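Local coordinates for protein shikimate dehydrogenase (Thermotoga maritima, PDB 3U62) that probably catalyses the reversible NADPH-linked reduction of 3-dehydroshikimate to shikimate on the pathway to chorismate and the aromatic amino acids, at residues V114-A119 with I135-R140; G118-V123 with F171-V176. All coordinates share one frame; numbering follows the deposited sequence.

In the fold
The two contacts share Gly118 and Ala119, the first residues of helix 118-129; contact 1 begins in the turn before it, and their centres are 6 Å apart. Contact 1 joins this turn to the end of strand 135-139, contact 2 joins the helix to the end of strand 169-172 and the loop after it. They meet directly, since Thr173 OG1 is 2.6 Å from Val114 O in a hydrogen bond, and Gly115 O lies 3.2 Å from Ala120 CB. The predicted NADP(+) site spans contact 1 and reaches contact 2, and the sulfate of chain D touches both. The predicted proton acceptor Lys63 has its side chain about 5 Å from that of Ala119.

Contact 1: V114-A119 with I135-R140; sequences VGAGGA and IWVVNR. With SO4 (sulfate ion), chain E; SO4 (sulfate ion), chain D; SO4 (sulfate ion), chain C.
The glycine-rich turn of a Rossmann-type beta-alpha-beta unit, with Gly115 and Gly117 fitting the glycines of a GxGxxA sequence, here meets the end of strand 135-139, and both parts belong to the predicted NADP(+) site. Gly115 N donates to Val138 O at 2.8 Å with an N-H...O angle of 167°, nearly straight at the hydrogen, and Val114 CA adds a C-H...O contact to the same Val138 O at 3.3 Å. Gly115 has positive phi, where a CB would be jammed against the carbonyl oxygen of Val114. Its own oxygen is buried without a polar partner and is met by Val137 CG1 at 3.4 Å from Gly115 O.

Asn139 places CG between its backbone N and carbonyl carbon (chi1 83°), which sets the amide against the methyl of Ala116, with ND2 3.5 Å from Ala116 CB. The same ND2 donates to O2 of the sulfate of chain E at 2.9 Å. That sulfate is also held by Ala116 N, 2.8 Å from its O4, and by Arg140 NE, 2.9 Å from its O3 at an almost linear 176°. Arg140 N and Thr141 OG1 add further bonds, consistent with a place that would take a phosphate of NADP(+). Beyond, Arg140 NH2 reaches O3 of the sulfate of chain D at 2.9 Å.

Val114 and Val138 pair in parallel register on the face covered by Leu160 of helix 160-165, while Val137 packs on Ile124 of helix 118-129; strand 153-156 continues the sheet beside 135-139.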
# COMPACT_ATOMS: atom_id res chain seq x y z
N VAL A 114 -8.94 -0.92 -8.08
CA VAL A 114 -9.69 0.30 -7.78
C VAL A 114 -8.74 1.37 -7.26
O VAL A 114 -8.06 1.17 -6.25
CB VAL A 114 -10.84 0.06 -6.77
CG1 VAL A 114 -11.71 1.30 -6.63
CG2 VAL A 114 -11.69 -1.13 -7.18
N GLY A 115 -8.70 2.50 -7.96
CA GLY A 115 -7.79 3.59 -7.64
C GLY A 115 -6.65 3.70 -8.64
O GLY A 115 -6.36 2.74 -9.36
N ALA A 116 -6.01 4.86 -8.67
CA ALA A 116 -4.87 5.12 -9.55
C ALA A 116 -3.78 5.94 -8.86
O ALA A 116 -2.96 6.58 -9.52
CB ALA A 116 -5.34 5.80 -10.83
N GLY A 117 -3.79 5.92 -7.53
CA GLY A 117 -2.77 6.59 -6.73
C GLY A 117 -1.51 5.76 -6.60
O GLY A 117 -1.34 4.76 -7.30
N GLY A 118 -0.62 6.16 -5.69
CA GLY A 118 0.64 5.46 -5.45
C GLY A 118 0.46 4.01 -5.02
O GLY A 118 1.26 3.14 -5.39
N ALA A 119 -0.59 3.75 -4.23
CA ALA A 119 -0.92 2.39 -3.80
C ALA A 119 -1.32 1.52 -4.99
O ALA A 119 -0.87 0.38 -5.11
CB ALA A 119 -2.03 2.43 -2.76
N ILE A 135 -5.24 -6.40 -16.73
CA ILE A 135 -5.47 -5.52 -15.58
C ILE A 135 -6.36 -4.35 -15.97
O ILE A 135 -6.06 -3.60 -16.91
CB ILE A 135 -4.14 -5.01 -14.96
CG1 ILE A 135 -3.24 -6.19 -14.59
CG2 ILE A 135 -4.41 -4.14 -13.73
CD1 ILE A 135 -1.77 -5.83 -14.40
N TRP A 136 -7.47 -4.20 -15.24
CA TRP A 136 -8.42 -3.13 -15.47
C TRP A 136 -8.45 -2.19 -14.27
O TRP A 136 -8.82 -2.58 -13.17
CB TRP A 136 -9.83 -3.69 -15.70
CG TRP A 136 -9.94 -4.70 -16.81
CD1 TRP A 136 -9.10 -4.84 -17.89
CD2 TRP A 136 -10.96 -5.68 -16.98
NE1 TRP A 136 -9.53 -5.86 -18.69
CE2 TRP A 136 -10.67 -6.40 -18.16
CE3 TRP A 136 -12.10 -6.04 -16.24
CZ2 TRP A 136 -11.48 -7.44 -18.63
CZ3 TRP A 136 -12.90 -7.08 -16.70
CH2 TRP A 136 -12.58 -7.77 -17.88
N VAL A 137 -8.03 -0.95 -14.50
CA VAL A 137 -8.04 0.07 -13.46
C VAL A 137 -9.38 0.81 -13.48
O VAL A 137 -9.85 1.23 -14.54
CB VAL A 137 -6.87 1.07 -13.62
CG1 VAL A 137 -6.97 2.22 -12.63
CG2 VAL A 137 -5.53 0.35 -13.46
N VAL A 138 -9.99 0.93 -12.31
CA VAL A 138 -11.21 1.71 -12.14
C VAL A 138 -10.92 2.81 -11.13
O VAL A 138 -10.66 2.52 -9.96
CB VAL A 138 -12.39 0.82 -11.65
CG1 VAL A 138 -13.65 1.64 -11.49
CG2 VAL A 138 -12.63 -0.33 -12.62
N ASN A 139 -10.94 4.06 -11.58
CA ASN A 139 -10.58 5.17 -10.70
C ASN A 139 -11.50 6.39 -10.79
O ASN A 139 -12.42 6.43 -11.62
CB ASN A 139 -9.11 5.56 -10.88
CG ASN A 139 -8.88 6.49 -12.05
OD1 ASN A 139 -9.29 6.21 -13.18
ND2 ASN A 139 -8.22 7.61 -11.79
N ARG A 140 -11.23 7.38 -9.95
CA ARG A 140 -12.13 8.51 -9.76
C ARG A 140 -11.65 9.79 -10.45
O ARG A 140 -12.46 10.52 -11.03
CB ARG A 140 -12.35 8.77 -8.27
CG ARG A 140 -13.08 7.65 -7.54
CD ARG A 140 -12.88 7.73 -6.03
NE ARG A 140 -11.48 7.54 -5.65
CZ ARG A 140 -11.02 7.63 -4.40
NH1 ARG A 140 -11.84 7.89 -3.39
NH2 ARG A 140 -9.73 7.44 -4.16
S SO4 E . -8.39 7.76 -7.67
O1 SO4 E . -8.67 8.81 -6.70
O2 SO4 E . -8.22 8.35 -9.00
O3 SO4 E . -9.52 6.82 -7.71
O4 SO4 E . -7.18 7.04 -7.29
S SO4 D . -6.86 7.70 -1.43
O1 SO4 D . -6.94 8.99 -0.74
O2 SO4 D . -6.14 7.86 -2.70
O3 SO4 D . -8.21 7.21 -1.70
O4 SO4 D . -6.15 6.74 -0.59
S SO4 C . 0.19 9.24 -2.95
O1 SO4 C . -1.04 10.03 -2.89
O2 SO4 C . 1.17 9.94 -3.78
O3 SO4 C . -0.11 7.93 -3.53
O4 SO4 C . 0.71 9.06 -1.60

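Contact 2: G118-V123 with F171-V176; sequences GAARAV and FNTTSV. With SO4 (sulfate ion), chain D; SO4 (sulfate ion), chain C.
Thr173 is pressed against the first turns of helix 118-129, its side chain facing Ala119, Ala120 and Val123. OG1 sits between the backbone N and carbonyl carbon (chi1 74°) and lies 3.2 Å from Ala120 CB, while CG2 turns to Val123 and meets it tip to tip, 3.7 Å from Val123 CG2. The other branch of Val123, CG1, is anti to its backbone N (chi1 166°) and approaches the Phe171 ring obliquely, 3.7 Å from Phe171 CD2. Phe171 in turn stacks on Tyr197, and Val98 of helix 94-101 touches Val123, so this end of the contact is packed on further side chains of the sheet and of helix 94-101.

In a Rossmann-type fold the helix after the glycine-rich turn packs close to the sheet, and the small Ala120, which fits the alanine of a GxGxxA sequence, lets Thr173 come near; OG1 is hydrogen-bonded to Val114 O, tying the loop that follows strand 169-172 to the end of strand 111-114. An alanine in place of Thr173 would probably leave Val114 O without this partner and open a gap beside Val123 CG2.

Toward the helix start the packing gives way to water and ions. Ala119 CB is 3.6 Å from Thr173 O, and a water accepts from Ala120 N at 3.2 Å and donates to Thr173 OG1, bridging helix and loop where no direct hydrogen bond joins them. Further out, Ser175 grips the sulfate of chain D twice, OG 2.6 Å from its O4 and N 2.9 Å from its O3, and Thr174 OG1 accepts from Val176 N in an ST turn.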
# COMPACT_ATOMS: atom_id res chain seq x y z
N GLY A 118 -0.62 6.16 -5.69
CA GLY A 118 0.64 5.46 -5.45
C GLY A 118 0.46 4.01 -5.02
O GLY A 118 1.26 3.14 -5.39
N ALA A 119 -0.59 3.75 -4.23
CA ALA A 119 -0.92 2.39 -3.80
C ALA A 119 -1.32 1.52 -4.99
O ALA A 119 -0.87 0.38 -5.11
CB ALA A 119 -2.03 2.43 -2.76
N ALA A 120 -2.16 2.07 -5.87
CA ALA A 120 -2.59 1.38 -7.08
C ALA A 120 -1.42 1.04 -7.98
O ALA A 120 -1.31 -0.09 -8.47
CB ALA A 120 -3.61 2.21 -7.83
N ARG A 121 -0.54 2.02 -8.20
CA ARG A 121 0.61 1.84 -9.07
C ARG A 121 1.58 0.78 -8.53
O ARG A 121 2.22 0.06 -9.31
CB ARG A 121 1.31 3.18 -9.35
CG ARG A 121 0.42 4.18 -10.08
CD ARG A 121 1.19 5.39 -10.61
NE ARG A 121 1.76 6.21 -9.54
CZ ARG A 121 1.15 7.24 -8.96
NH1 ARG A 121 -0.08 7.59 -9.33
NH2 ARG A 121 1.76 7.91 -7.99
N ALA A 122 1.69 0.69 -7.21
CA ALA A 122 2.47 -0.37 -6.56
C ALA A 122 1.83 -1.74 -6.79
O ALA A 122 2.53 -2.71 -7.08
CB ALA A 122 2.62 -0.08 -5.07
N VAL A 123 0.51 -1.81 -6.65
CA VAL A 123 -0.24 -3.04 -6.89
C VAL A 123 -0.10 -3.50 -8.34
O VAL A 123 0.17 -4.67 -8.60
CB VAL A 123 -1.73 -2.90 -6.47
CG1 VAL A 123 -2.58 -4.04 -7.03
CG2 VAL A 123 -1.86 -2.84 -4.96
N PHE A 171 -8.92 -5.70 -6.41
CA PHE A 171 -8.06 -5.01 -5.46
C PHE A 171 -8.62 -3.62 -5.19
O PHE A 171 -8.78 -2.82 -6.12
CB PHE A 171 -6.64 -4.85 -6.03
CG PHE A 171 -5.83 -6.12 -6.07
CD1 PHE A 171 -6.11 -7.12 -7.00
CD2 PHE A 171 -4.77 -6.31 -5.19
CE1 PHE A 171 -5.35 -8.29 -7.04
CE2 PHE A 171 -4.01 -7.48 -5.23
CZ PHE A 171 -4.30 -8.47 -6.15
N ASN A 172 -8.92 -3.32 -3.93
CA ASN A 172 -9.15 -1.93 -3.54
C ASN A 172 -7.85 -1.32 -3.05
O ASN A 172 -7.22 -1.85 -2.13
CB ASN A 172 -10.21 -1.78 -2.45
CG ASN A 172 -10.29 -0.36 -1.91
OD1 ASN A 172 -10.11 -0.12 -0.72
ND2 ASN A 172 -10.54 0.60 -2.80
N THR A 173 -7.45 -0.21 -3.67
CA THR A 173 -6.22 0.48 -3.28
C THR A 173 -6.50 1.90 -2.78
O THR A 173 -5.58 2.65 -2.44
CB THR A 173 -5.18 0.53 -4.42
OG1 THR A 173 -5.59 1.48 -5.42
CG2 THR A 173 -5.01 -0.84 -5.07
N THR A 174 -7.79 2.27 -2.74
CA THR A 174 -8.21 3.59 -2.29
C THR A 174 -8.44 3.62 -0.79
O THR A 174 -8.33 2.59 -0.11
CB THR A 174 -9.53 4.04 -2.99
OG1 THR A 174 -10.62 3.25 -2.49
CG2 THR A 174 -9.44 3.88 -4.50
N SER A 175 -8.77 4.80 -0.27
CA SER A 175 -9.14 4.96 1.13
C SER A 175 -10.63 4.71 1.37
O SER A 175 -11.10 4.82 2.51
CB SER A 175 -8.74 6.35 1.63
OG SER A 175 -7.33 6.47 1.74
N VAL A 176 -11.37 4.38 0.31
CA VAL A 176 -12.79 4.04 0.44
C VAL A 176 -12.94 2.76 1.25
O VAL A 176 -12.49 1.68 0.83
CB VAL A 176 -13.49 3.88 -0.94
CG1 VAL A 176 -14.95 3.47 -0.77
CG2 VAL A 176 -13.40 5.17 -1.75
S SO4 D . -6.86 7.70 -1.43
O1 SO4 D . -6.94 8.99 -0.74
O2 SO4 D . -6.14 7.86 -2.70
O3 SO4 D . -8.21 7.21 -1.70
O4 SO4 D . -6.15 6.74 -0.59
S SO4 C . 0.19 9.24 -2.95
O1 SO4 C . -1.04 10.03 -2.89
O2 SO4 C . 1.17 9.94 -3.78
O3 SO4 C . -0.11 7.93 -3.53
O4 SO4 C . 0.71 9.06 -1.60
O HOH W 1 -4.45 4.10 -5.06